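Local coordinates for uncharacterized protein (Bacteroides ovatus, PDB 3P02) that is of unknown function but carries a BT_3044-like C-terminal domain, rich in antiparallel strands, alongside an N-terminal domain related to the E-set clan, at residues K238-S243 with D275-T280; G168-E173 with Y285-N290; F195-R200 with Y210-Q215; S162-L167 with S179-K184. One frame throughout, in Å; residues are numbered along the deposited sequence. Where two conformers were deposited one is given.

Contact 1 (K238-S243 with D275-T280)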
# COMPACT_ATOMS: atom_id res chain seq x y z
N LYS A 238 17.65 -2.16 -19.26
CA LYS A 238 17.77 -3.61 -19.54
C LYS A 238 16.43 -4.24 -19.94
O LYS A 238 16.45 -5.27 -20.60
CB LYS A 238 18.35 -4.38 -18.36
CG LYS A 238 19.76 -3.91 -17.99
CD LYS A 238 20.40 -4.89 -17.02
CE LYS A 238 21.71 -4.35 -16.48
NZ LYS A 238 22.50 -5.44 -15.86
N LEU A 239 15.29 -3.60 -19.61
CA LEU A 239 13.97 -4.11 -20.04
C LEU A 239 13.77 -4.06 -21.55
O LEU A 239 12.86 -4.72 -22.07
CB LEU A 239 12.87 -3.23 -19.43
CG LEU A 239 12.11 -3.66 -18.24
CD1 LEU A 239 10.85 -2.79 -18.09
CD2 LEU A 239 11.69 -5.13 -18.32
N LYS A 240 14.54 -3.19 -22.25
CA LYS A 240 14.41 -2.94 -23.69
C LYS A 240 12.94 -2.61 -23.97
O LYS A 240 12.33 -3.14 -24.89
CB LYS A 240 14.94 -4.12 -24.54
CG LYS A 240 16.45 -4.30 -24.40
CD LYS A 240 16.88 -5.66 -24.92
CE LYS A 240 18.34 -5.95 -24.70
NZ LYS A 240 18.68 -7.33 -25.16
N PHE A 241 12.36 -1.77 -23.07
CA PHE A 241 10.97 -1.36 -23.20
C PHE A 241 10.74 -0.61 -24.49
O PHE A 241 11.44 0.35 -24.79
CB PHE A 241 10.60 -0.46 -22.01
CG PHE A 241 9.16 -0.00 -21.99
CD1 PHE A 241 8.18 -0.74 -21.32
CD2 PHE A 241 8.79 1.20 -22.59
CE1 PHE A 241 6.85 -0.28 -21.26
CE2 PHE A 241 7.45 1.64 -22.56
CZ PHE A 241 6.50 0.89 -21.90
N ASN A 242 9.73 -1.03 -25.26
CA ASN A 242 9.41 -0.36 -26.51
C ASN A 242 7.89 -0.33 -26.68
O ASN A 242 7.27 -1.35 -26.96
CB ASN A 242 10.11 -1.06 -27.69
CG ASN A 242 9.92 -0.34 -29.00
OD1 ASN A 242 9.67 0.85 -29.03
ND2 ASN A 242 9.94 -1.08 -30.10
N SER A 243 7.29 0.86 -26.54
CA SER A 243 5.85 1.04 -26.63
C SER A 243 5.42 1.42 -28.04
O SER A 243 6.08 2.24 -28.69
CB SER A 243 5.39 2.10 -25.62
OG SER A 243 4.01 2.37 -25.83
N ASP A 275 6.69 -3.99 -26.06
CA ASP A 275 7.64 -5.07 -25.94
C ASP A 275 8.52 -4.84 -24.72
O ASP A 275 8.81 -3.69 -24.37
CB ASP A 275 8.55 -5.17 -27.19
CG ASP A 275 7.89 -5.65 -28.46
OD1 ASP A 275 6.79 -6.28 -28.37
OD2 ASP A 275 8.51 -5.49 -29.53
N PHE A 276 9.00 -5.93 -24.12
CA PHE A 276 9.97 -5.87 -23.03
C PHE A 276 10.66 -7.20 -22.98
O PHE A 276 10.16 -8.18 -23.52
CB PHE A 276 9.35 -5.51 -21.68
CG PHE A 276 8.62 -6.67 -21.05
CD1 PHE A 276 7.32 -7.00 -21.44
CD2 PHE A 276 9.25 -7.45 -20.07
CE1 PHE A 276 6.69 -8.11 -20.89
CE2 PHE A 276 8.62 -8.58 -19.55
CZ PHE A 276 7.34 -8.90 -19.95
N VAL A 277 11.79 -7.24 -22.28
CA VAL A 277 12.57 -8.46 -22.16
C VAL A 277 12.58 -8.93 -20.71
O VAL A 277 12.80 -8.11 -19.80
CB VAL A 277 14.01 -8.19 -22.69
CG1 VAL A 277 14.93 -9.37 -22.44
CG2 VAL A 277 14.00 -7.81 -24.17
N ASP A 278 12.40 -10.23 -20.50
CA ASP A 278 12.56 -10.85 -19.20
C ASP A 278 13.97 -11.43 -19.23
O ASP A 278 14.22 -12.43 -19.92
CB ASP A 278 11.49 -11.93 -18.96
CG ASP A 278 11.68 -12.68 -17.66
OD1 ASP A 278 12.82 -12.67 -17.10
OD2 ASP A 278 10.70 -13.30 -17.20
N TYR A 279 14.92 -10.77 -18.57
CA TYR A 279 16.32 -11.21 -18.61
C TYR A 279 16.75 -11.86 -17.29
O TYR A 279 17.94 -12.04 -17.05
CB TYR A 279 17.23 -10.00 -18.98
CG TYR A 279 17.19 -8.88 -17.95
CD1 TYR A 279 16.17 -7.92 -17.97
CD2 TYR A 279 18.19 -8.75 -16.99
CE1 TYR A 279 16.11 -6.92 -17.01
CE2 TYR A 279 18.17 -7.72 -16.06
CZ TYR A 279 17.13 -6.80 -16.07
OH TYR A 279 17.08 -5.79 -15.14
N THR A 280 15.77 -12.20 -16.39
CA THR A 280 16.14 -12.74 -15.08
C THR A 280 15.43 -14.05 -14.71
O THR A 280 15.94 -14.73 -13.82
CB THR A 280 15.87 -11.68 -13.97
OG1 THR A 280 14.51 -11.25 -14.06
CG2 THR A 280 16.79 -10.45 -14.09
O HOH W 1 10.88 -4.23 -29.43
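N242 and D275 form an antiparallel hydrogen-bonded pair, CA to CA 5.1 Å. Two backbone bonds close it: N242 N to D275 O at 3.0 Å and D275 N to N242 O at 2.8 Å. This is the open end of the hairpin made by strands 242-255 and 262-278. Before N242 the chain is a short 3-10 segment, K238-L239, and a turn. One further backbone bond, V277 N to L239 O (2.7 Å, 146°), joins the 3-10 end to the strand. K238 crosses Y279 at about a right angle, and K238 CB sits over one face of the ring, 3.9 Å from its centroid. The lysine chain is extended beyond CG, and CD also meets the ring, 3.7 Å from Y279 CE2. T280 CG2 lies on the opposite face. L239 CD2 packs on F276 CD2 at 3.8 Å; L239 also touches Y210. K240 CB and CD rest on V277 CG2 in the conformer given. D275 OD2 hydrogen-bonds to Y244 OH and to a water that weakly meets N242 ND2. Backbone bonds and hydrocarbon thus hold the contact. The charge of K240 is used elsewhere, NZ pairing with E286, and V277 O is buried with no partner in the model.

Contact 2 (G168-E173 with Y285-N290)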
# COMPACT_ATOMS: atom_id res chain seq x y z
N GLY A 168 0.01 -11.12 -22.17
CA GLY A 168 1.43 -11.33 -22.34
C GLY A 168 1.65 -12.36 -23.43
O GLY A 168 1.13 -13.47 -23.34
N THR A 169 2.45 -12.03 -24.43
CA THR A 169 2.79 -12.96 -25.53
C THR A 169 4.27 -12.84 -25.85
O THR A 169 4.94 -11.97 -25.32
CB THR A 169 1.98 -12.57 -26.81
OG1 THR A 169 2.43 -11.30 -27.28
CG2 THR A 169 0.47 -12.61 -26.63
N MSE A 170 4.77 -13.66 -26.75
CA MSE A 170 6.12 -13.43 -27.23
C MSE A 170 6.09 -12.20 -28.13
O MSE A 170 5.09 -12.00 -28.83
CB MSE A 170 6.61 -14.62 -28.06
CG MSE A 170 6.77 -15.87 -27.20
SE MSE A 170 8.35 -15.70 -26.06
CE MSE A 170 8.02 -17.34 -25.05
N ALA A 171 7.20 -11.45 -28.21
CA ALA A 171 7.28 -10.37 -29.21
C ALA A 171 7.13 -10.98 -30.61
O ALA A 171 7.72 -12.03 -30.87
CB ALA A 171 8.61 -9.65 -29.08
N GLY A 172 6.28 -10.40 -31.45
CA GLY A 172 6.10 -10.88 -32.81
C GLY A 172 4.99 -11.88 -33.02
O GLY A 172 4.62 -12.14 -34.17
N GLU A 173 4.44 -12.47 -31.91
CA GLU A 173 3.34 -13.47 -32.03
C GLU A 173 2.22 -13.15 -31.05
O GLU A 173 2.44 -12.39 -30.09
CB GLU A 173 3.85 -14.90 -31.83
CG GLU A 173 4.63 -15.39 -33.05
CD GLU A 173 5.13 -16.82 -33.04
OE1 GLU A 173 4.96 -17.52 -32.01
OE2 GLU A 173 5.68 -17.25 -34.08
N TYR A 285 19.56 -16.54 -19.82
CA TYR A 285 18.76 -16.44 -21.03
C TYR A 285 17.82 -15.23 -20.92
O TYR A 285 17.61 -14.68 -19.83
CB TYR A 285 18.00 -17.75 -21.29
CG TYR A 285 17.53 -17.88 -22.72
CD1 TYR A 285 18.43 -17.89 -23.78
CD2 TYR A 285 16.17 -17.89 -23.02
CE1 TYR A 285 18.00 -17.92 -25.11
CE2 TYR A 285 15.72 -17.94 -24.35
CZ TYR A 285 16.64 -17.96 -25.38
OH TYR A 285 16.20 -17.99 -26.68
N GLU A 286 17.30 -14.82 -22.07
CA GLU A 286 16.42 -13.66 -22.25
C GLU A 286 15.21 -14.03 -23.05
O GLU A 286 15.37 -14.59 -24.13
CB GLU A 286 17.17 -12.58 -23.04
CG GLU A 286 17.80 -11.49 -22.22
CD GLU A 286 18.19 -10.29 -23.06
OE1 GLU A 286 18.01 -10.33 -24.30
OE2 GLU A 286 18.66 -9.29 -22.47
N ILE A 287 14.01 -13.64 -22.57
CA ILE A 287 12.77 -13.88 -23.30
C ILE A 287 12.21 -12.55 -23.79
O ILE A 287 11.99 -11.64 -22.97
CB ILE A 287 11.74 -14.67 -22.46
CG1 ILE A 287 12.36 -15.93 -21.79
CG2 ILE A 287 10.50 -15.02 -23.30
CD1 ILE A 287 12.81 -17.00 -22.71
N GLU A 288 11.95 -12.44 -25.10
CA GLU A 288 11.39 -11.21 -25.65
C GLU A 288 9.88 -11.31 -25.65
O GLU A 288 9.29 -12.05 -26.46
CB GLU A 288 11.92 -10.98 -27.07
CG GLU A 288 13.43 -10.83 -27.08
CD GLU A 288 14.05 -10.51 -28.43
OE1 GLU A 288 13.31 -10.39 -29.43
OE2 GLU A 288 15.30 -10.42 -28.49
N TYR A 289 9.26 -10.56 -24.76
CA TYR A 289 7.83 -10.56 -24.60
C TYR A 289 7.17 -9.28 -25.10
O TYR A 289 7.82 -8.30 -25.44
CB TYR A 289 7.50 -10.69 -23.11
CG TYR A 289 7.73 -12.06 -22.50
CD1 TYR A 289 7.04 -13.17 -22.98
CD2 TYR A 289 8.46 -12.21 -21.32
CE1 TYR A 289 7.13 -14.42 -22.35
CE2 TYR A 289 8.58 -13.45 -20.69
CZ TYR A 289 7.87 -14.54 -21.18
OH TYR A 289 8.03 -15.79 -20.61
N ASN A 290 5.84 -9.28 -25.03
CA ASN A 290 4.99 -8.15 -25.34
C ASN A 290 3.77 -8.19 -24.44
O ASN A 290 3.27 -9.28 -24.16
CB ASN A 290 4.55 -8.19 -26.82
CG ASN A 290 3.53 -7.10 -27.16
OD1 ASN A 290 2.31 -7.28 -26.98
ND2 ASN A 290 3.99 -5.99 -27.71
O HOH W 2 0.74 -9.35 -26.21
O HOH W 3 9.72 -13.06 -29.03
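M170, a selenomethionine, is bent at chi2 (-73°), which brings SE back to I287 CG2, 3.6 Å away in the conformer given. T169 OG1 stands between its backbone N and carbonyl carbon (chi1 67°), beside N290 CB. The two strands, 168-170 and 287-290, are antiparallel neighbours in the large sheet of the C-terminal domain. T169 and N290 are a hydrogen-bonded pair: T169 N gives to N290 O at 2.9 Å, and N290 N gives to T169 O. M170 and Y289 form the next, non-hydrogen-bonded pair. Between them is an oblique Met-aromatic contact, SE 4.9 Å from the centre of the Y289 ring. T169 O lies at the edge of that ring, in its plane, 3.4 Å from Y289 CD1. I287 CG2 lies over one face, and F178 meets the ring edge-to-face. T169 and N290 run side by side, and one water joins T169 OG1 to N290 OD1. N290 ND2 hydrogen-bonds to D275 OD1 and D273 OD1 in the adjoining strand. A type II turn from M170 to E173 then leads the chain off. At its start, E288 O takes A171 N at 2.8 Å and also a second water, which donates to A171 O as well.

Contact 3 (F195-R200 with Y210-Q215). With EDO (1,2-ethanediol), chain D.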
# COMPACT_ATOMS: atom_id res chain seq x y z
N PHE A 195 3.18 -0.32 -12.48
CA PHE A 195 2.84 -1.71 -12.27
C PHE A 195 4.09 -2.46 -12.70
O PHE A 195 5.03 -1.85 -13.22
CB PHE A 195 1.58 -2.13 -13.04
CG PHE A 195 1.70 -2.12 -14.55
CD1 PHE A 195 1.55 -0.94 -15.28
CD2 PHE A 195 2.00 -3.29 -15.24
CE1 PHE A 195 1.73 -0.92 -16.67
CE2 PHE A 195 2.13 -3.28 -16.65
CZ PHE A 195 1.99 -2.10 -17.34
N TYR A 196 4.08 -3.79 -12.54
CA TYR A 196 5.23 -4.57 -12.98
C TYR A 196 4.89 -5.39 -14.22
O TYR A 196 3.87 -6.07 -14.25
CB TYR A 196 5.70 -5.54 -11.88
CG TYR A 196 6.03 -4.89 -10.56
CD1 TYR A 196 7.14 -4.04 -10.44
CD2 TYR A 196 5.25 -5.11 -9.43
CE1 TYR A 196 7.45 -3.43 -9.22
CE2 TYR A 196 5.57 -4.54 -8.20
CZ TYR A 196 6.67 -3.69 -8.10
OH TYR A 196 6.95 -3.14 -6.88
N ALA A 197 5.78 -5.37 -15.21
CA ALA A 197 5.64 -6.21 -16.38
C ALA A 197 5.99 -7.68 -16.03
O ALA A 197 6.60 -7.95 -14.98
CB ALA A 197 6.58 -5.71 -17.48
N GLY A 198 5.65 -8.60 -16.95
CA GLY A 198 6.07 -10.00 -16.82
C GLY A 198 5.63 -10.79 -15.61
O GLY A 198 6.40 -11.63 -15.10
N GLN A 199 4.40 -10.54 -15.16
CA GLN A 199 3.74 -11.21 -14.03
C GLN A 199 4.39 -10.90 -12.67
O GLN A 199 4.02 -11.51 -11.67
CB GLN A 199 3.65 -12.73 -14.24
CG GLN A 199 2.56 -13.11 -15.21
CD GLN A 199 2.23 -14.57 -15.12
OE1 GLN A 199 3.10 -15.43 -15.25
NE2 GLN A 199 0.95 -14.87 -14.96
N ARG A 200 5.29 -9.91 -12.62
CA ARG A 200 5.91 -9.55 -11.35
C ARG A 200 4.87 -8.91 -10.41
O ARG A 200 3.87 -8.31 -10.85
CB ARG A 200 7.12 -8.61 -11.55
CG ARG A 200 8.48 -9.32 -11.69
CD ARG A 200 8.51 -10.33 -12.84
NE ARG A 200 9.85 -10.86 -13.04
CZ ARG A 200 10.23 -11.54 -14.12
NH1 ARG A 200 9.35 -11.84 -15.07
NH2 ARG A 200 11.48 -11.96 -14.23
N TYR A 210 11.25 -4.56 -13.46
CA TYR A 210 10.11 -4.70 -14.37
C TYR A 210 9.08 -3.59 -14.20
O TYR A 210 7.98 -3.71 -14.71
CB TYR A 210 9.48 -6.11 -14.18
CG TYR A 210 10.47 -7.15 -14.65
CD1 TYR A 210 10.62 -7.42 -16.01
CD2 TYR A 210 11.35 -7.77 -13.76
CE1 TYR A 210 11.63 -8.25 -16.48
CE2 TYR A 210 12.37 -8.61 -14.22
CZ TYR A 210 12.49 -8.86 -15.58
OH TYR A 210 13.49 -9.68 -16.04
N LYS A 211 9.44 -2.53 -13.51
CA LYS A 211 8.53 -1.40 -13.32
C LYS A 211 8.17 -0.68 -14.63
O LYS A 211 9.05 -0.29 -15.42
CB LYS A 211 9.16 -0.38 -12.37
CG LYS A 211 9.15 -0.85 -10.91
CD LYS A 211 9.99 0.05 -9.99
CE LYS A 211 9.39 1.44 -9.85
NZ LYS A 211 10.29 2.35 -9.08
N VAL A 212 6.87 -0.51 -14.85
CA VAL A 212 6.34 0.23 -16.00
C VAL A 212 5.48 1.34 -15.44
O VAL A 212 4.55 1.08 -14.67
CB VAL A 212 5.55 -0.68 -16.98
CG1 VAL A 212 4.94 0.18 -18.09
CG2 VAL A 212 6.45 -1.77 -17.55
N PHE A 213 5.82 2.58 -15.78
CA PHE A 213 5.14 3.75 -15.27
C PHE A 213 4.02 4.18 -16.18
O PHE A 213 4.13 4.09 -17.40
CB PHE A 213 6.13 4.91 -15.12
CG PHE A 213 7.24 4.70 -14.11
CD1 PHE A 213 8.41 4.01 -14.45
CD2 PHE A 213 7.10 5.15 -12.80
CE1 PHE A 213 9.41 3.76 -13.49
CE2 PHE A 213 8.10 4.91 -11.85
CZ PHE A 213 9.25 4.23 -12.20
N LEU A 214 2.93 4.66 -15.56
CA LEU A 214 1.76 5.23 -16.24
C LEU A 214 1.47 6.57 -15.67
O LEU A 214 1.42 6.71 -14.43
CB LEU A 214 0.50 4.33 -16.06
CG LEU A 214 0.56 2.96 -16.77
CD1 LEU A 214 -0.53 2.02 -16.22
CD2 LEU A 214 0.45 3.14 -18.30
N GLN A 215 1.24 7.54 -16.54
CA GLN A 215 0.86 8.88 -16.11
C GLN A 215 -0.52 9.20 -16.65
O GLN A 215 -0.74 9.07 -17.85
CB GLN A 215 1.89 9.92 -16.55
CG GLN A 215 1.54 11.36 -16.13
CD GLN A 215 2.60 12.33 -16.59
OE1 GLN A 215 3.73 11.95 -16.91
NE2 GLN A 215 2.26 13.61 -16.63
C1 EDO D . 7.18 -14.59 -16.52
O1 EDO D . 6.96 -14.11 -15.19
C2 EDO D . 5.86 -14.62 -17.29
O2 EDO D . 5.10 -15.77 -16.92
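F195 and V212 lie side by side and point the same way, at the apolar centre of the contact. V212 CB stands over one face of the F195 ring, 4.1 Å from its centroid, a CH-pi contact. L214 CD1 reaches the same ring obliquely, 3.7 Å from F195 CD1. F195 CG sits between its backbone N and carbonyl carbon (chi1 67°), and from there the ring comes toward V212 and L214. F274, I183 and L185 pack around this cluster from other strands. A197 CB adds to it, touching V212 CG2 at 3.9 Å. On the other side of the sheet Y196 and K211 also run side by side, and K211 CG touches Y196 CE1.

The backbones pair antiparallel, F195 with V212 and Y196 with K211. F195 and V212 exchange two bonds, V212 N to F195 O being 2.8 Å long and nearly straight. A197 N gives to Y210 O. A type I' turn from A197 to R200 follows, with G198 and Q199 both at positive phi.

The polar edge lies here. The R200 guanidinium lies over one face of the Y210 ring, offset toward the rim, planes 32° apart, with CZ 3.9 Å from the ring centroid: a cation-pi contact. R200 NH1 donates to G198 O at 3.0 Å, close to the guanidinium plane, so the turn helps set the group's rotation. Ethanediol, probably from the crystallisation liquor, hydrogen-bonds through O1 to G198 O and through O2 to Q199 OE1.

R200 also forms salt bridges to D206 and D278, and Y210 OH bonds to T280. The buried cation is thus probably offset by two carboxylates, with the pi face of Y210 adding favourable electrostatics.

Contact 4 (S162-L167 with S179-K184)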
# COMPACT_ATOMS: atom_id res chain seq x y z
N SER A 162 -8.24 -5.00 -12.64
CA SER A 162 -8.42 -6.25 -13.39
C SER A 162 -7.33 -6.29 -14.46
O SER A 162 -7.18 -5.33 -15.23
CB SER A 162 -9.80 -6.33 -14.04
OG SER A 162 -10.83 -6.31 -13.07
N GLY A 163 -6.58 -7.39 -14.51
CA GLY A 163 -5.49 -7.50 -15.48
C GLY A 163 -5.69 -8.51 -16.59
O GLY A 163 -4.79 -8.70 -17.41
N SER A 164 -6.84 -9.22 -16.59
CA SER A 164 -7.06 -10.32 -17.56
C SER A 164 -7.06 -9.88 -19.03
O SER A 164 -6.91 -10.74 -19.91
CB SER A 164 -8.34 -11.08 -17.25
OG SER A 164 -8.24 -11.69 -15.97
N SER A 165 -7.28 -8.59 -19.32
CA SER A 165 -7.27 -8.12 -20.70
C SER A 165 -5.89 -7.54 -21.09
O SER A 165 -5.78 -6.97 -22.17
CB SER A 165 -8.36 -7.06 -20.92
OG SER A 165 -9.61 -7.71 -21.03
N LEU A 166 -4.87 -7.65 -20.21
CA LEU A 166 -3.51 -7.22 -20.56
C LEU A 166 -2.72 -8.49 -20.84
O LEU A 166 -2.23 -9.18 -19.93
CB LEU A 166 -2.84 -6.33 -19.48
CG LEU A 166 -1.50 -5.75 -19.91
CD1 LEU A 166 -1.61 -4.88 -21.20
CD2 LEU A 166 -0.89 -4.91 -18.79
N LEU A 167 -2.68 -8.87 -22.14
CA LEU A 167 -2.16 -10.18 -22.53
C LEU A 167 -0.67 -10.17 -22.81
O LEU A 167 -0.16 -9.36 -23.59
CB LEU A 167 -2.93 -10.67 -23.77
CG LEU A 167 -4.49 -10.66 -23.62
CD1 LEU A 167 -5.15 -11.06 -24.95
CD2 LEU A 167 -4.95 -11.63 -22.53
N SER A 179 -0.90 -13.98 -18.26
CA SER A 179 -1.75 -12.85 -17.85
C SER A 179 -1.99 -12.99 -16.35
O SER A 179 -1.82 -14.09 -15.80
CB SER A 179 -3.06 -12.73 -18.63
OG SER A 179 -3.94 -13.80 -18.31
N SER A 180 -2.43 -11.90 -15.72
CA SER A 180 -2.72 -11.91 -14.29
C SER A 180 -4.11 -11.39 -14.05
O SER A 180 -4.45 -10.34 -14.63
CB SER A 180 -1.70 -11.03 -13.55
OG SER A 180 -0.38 -11.50 -13.78
N THR A 181 -4.89 -12.05 -13.19
CA THR A 181 -6.26 -11.60 -12.93
C THR A 181 -6.27 -10.24 -12.27
O THR A 181 -7.18 -9.43 -12.56
CB THR A 181 -7.06 -12.60 -12.08
OG1 THR A 181 -6.46 -12.74 -10.80
CG2 THR A 181 -7.23 -13.94 -12.74
N GLU A 182 -5.27 -9.97 -11.42
CA GLU A 182 -5.14 -8.68 -10.76
C GLU A 182 -3.77 -8.09 -11.03
O GLU A 182 -2.76 -8.82 -10.97
CB GLU A 182 -5.35 -8.88 -9.26
CG GLU A 182 -5.37 -7.59 -8.48
CD GLU A 182 -5.66 -7.86 -7.02
OE1 GLU A 182 -6.85 -8.05 -6.67
OE2 GLU A 182 -4.70 -7.91 -6.23
N ILE A 183 -3.72 -6.80 -11.32
CA ILE A 183 -2.49 -6.06 -11.50
C ILE A 183 -2.60 -4.85 -10.58
O ILE A 183 -3.54 -4.05 -10.73
CB ILE A 183 -2.22 -5.66 -12.97
CG1 ILE A 183 -1.87 -6.94 -13.80
CG2 ILE A 183 -1.08 -4.60 -13.04
CD1 ILE A 183 -1.65 -6.70 -15.26
N LYS A 184 -1.68 -4.74 -9.63
CA LYS A 184 -1.68 -3.59 -8.71
C LYS A 184 -0.97 -2.40 -9.32
O LYS A 184 0.14 -2.54 -9.88
CB LYS A 184 -0.97 -3.96 -7.40
CG LYS A 184 -1.33 -3.02 -6.24
CD LYS A 184 -0.80 -3.52 -4.90
CE LYS A 184 -1.41 -4.82 -4.43
NZ LYS A 184 -1.11 -5.08 -2.99
O HOH W 4 -2.18 -9.40 -17.24
O HOH W 5 -6.38 -13.44 -19.57
O HOH W 6 -9.17 -9.70 -14.38
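G163 and T181 share the direct backbone hydrogen bond of this contact. G163 N to T181 O is 2.9 Å and nearly straight at the hydrogen (174°). The donor stands well above the carbonyl plane, 61° out of it. S162 CA adds a CA-H...O contact to the same oxygen. S162 and E182 form an antiparallel non-hydrogen-bonded pair, with their side chains diverging.

Water carries much of the remaining polar contact. One water donates to G163 O and L166 O, each at 2.7 Å, and accepts from S180 N. It therefore spans the type I turn from G163 to L166, whose own bond is L166 N to G163 O. A second joins S164 O to S179 OG. A third lies between S164 OG and T181 O, donating to the latter.

Close packing marks G163, which has no side chain. S180 O comes within 3.0 Å of G163 C, and I183 CD1 is 3.9 Å from G163 CA. The oxygens G163 O and S180 O lie only 3.2 Å apart without a bond. Nearby, S164 OG rests against T181 CA at 3.6 Å.

The apolar part is small. L166 and I183 cross at about a right angle, touching through L166 CD2 and I183 CD1 at 4.0 Å. L166 CG is anti to its backbone N (chi1 -173°), and from it CD2 meets the isoleucine. F195 and L295 continue this packing inside the domain.

Chemically, the two segments are joined as much through water as directly. Three bridging waters serve backbone carbonyls, S180 N and serine hydroxyls where the chains leave strand pairing, while L166 and I183 close the apolar side.

In the fold
All four contacts reach one antiparallel sheet of the C-terminal domain. Contacts 1 and 2 are neighbours, centres about 9 Å apart. F276 O meets Y289 N at 2.8 Å, a probable hydrogen bond between strands 262-278 and 287-302. Contacts 1 and 3 have centres about 11 Å apart and touch through L239 CD2 and Y210 CD1 at 3.4 Å. Contacts 3 and 4, centres also about 11 Å apart, meet where F195 packs on I183. Contacts 2 and 4 share strand 166-170, with centres about 17 Å apart. Contact 4 joins that strand, near one end of the sheet order, to strand 182-187, near the other, consistent with a curled sheet. No active site is known; ethanediol near contacts 2, 3 and 4 is probably from the crystallisation liquor.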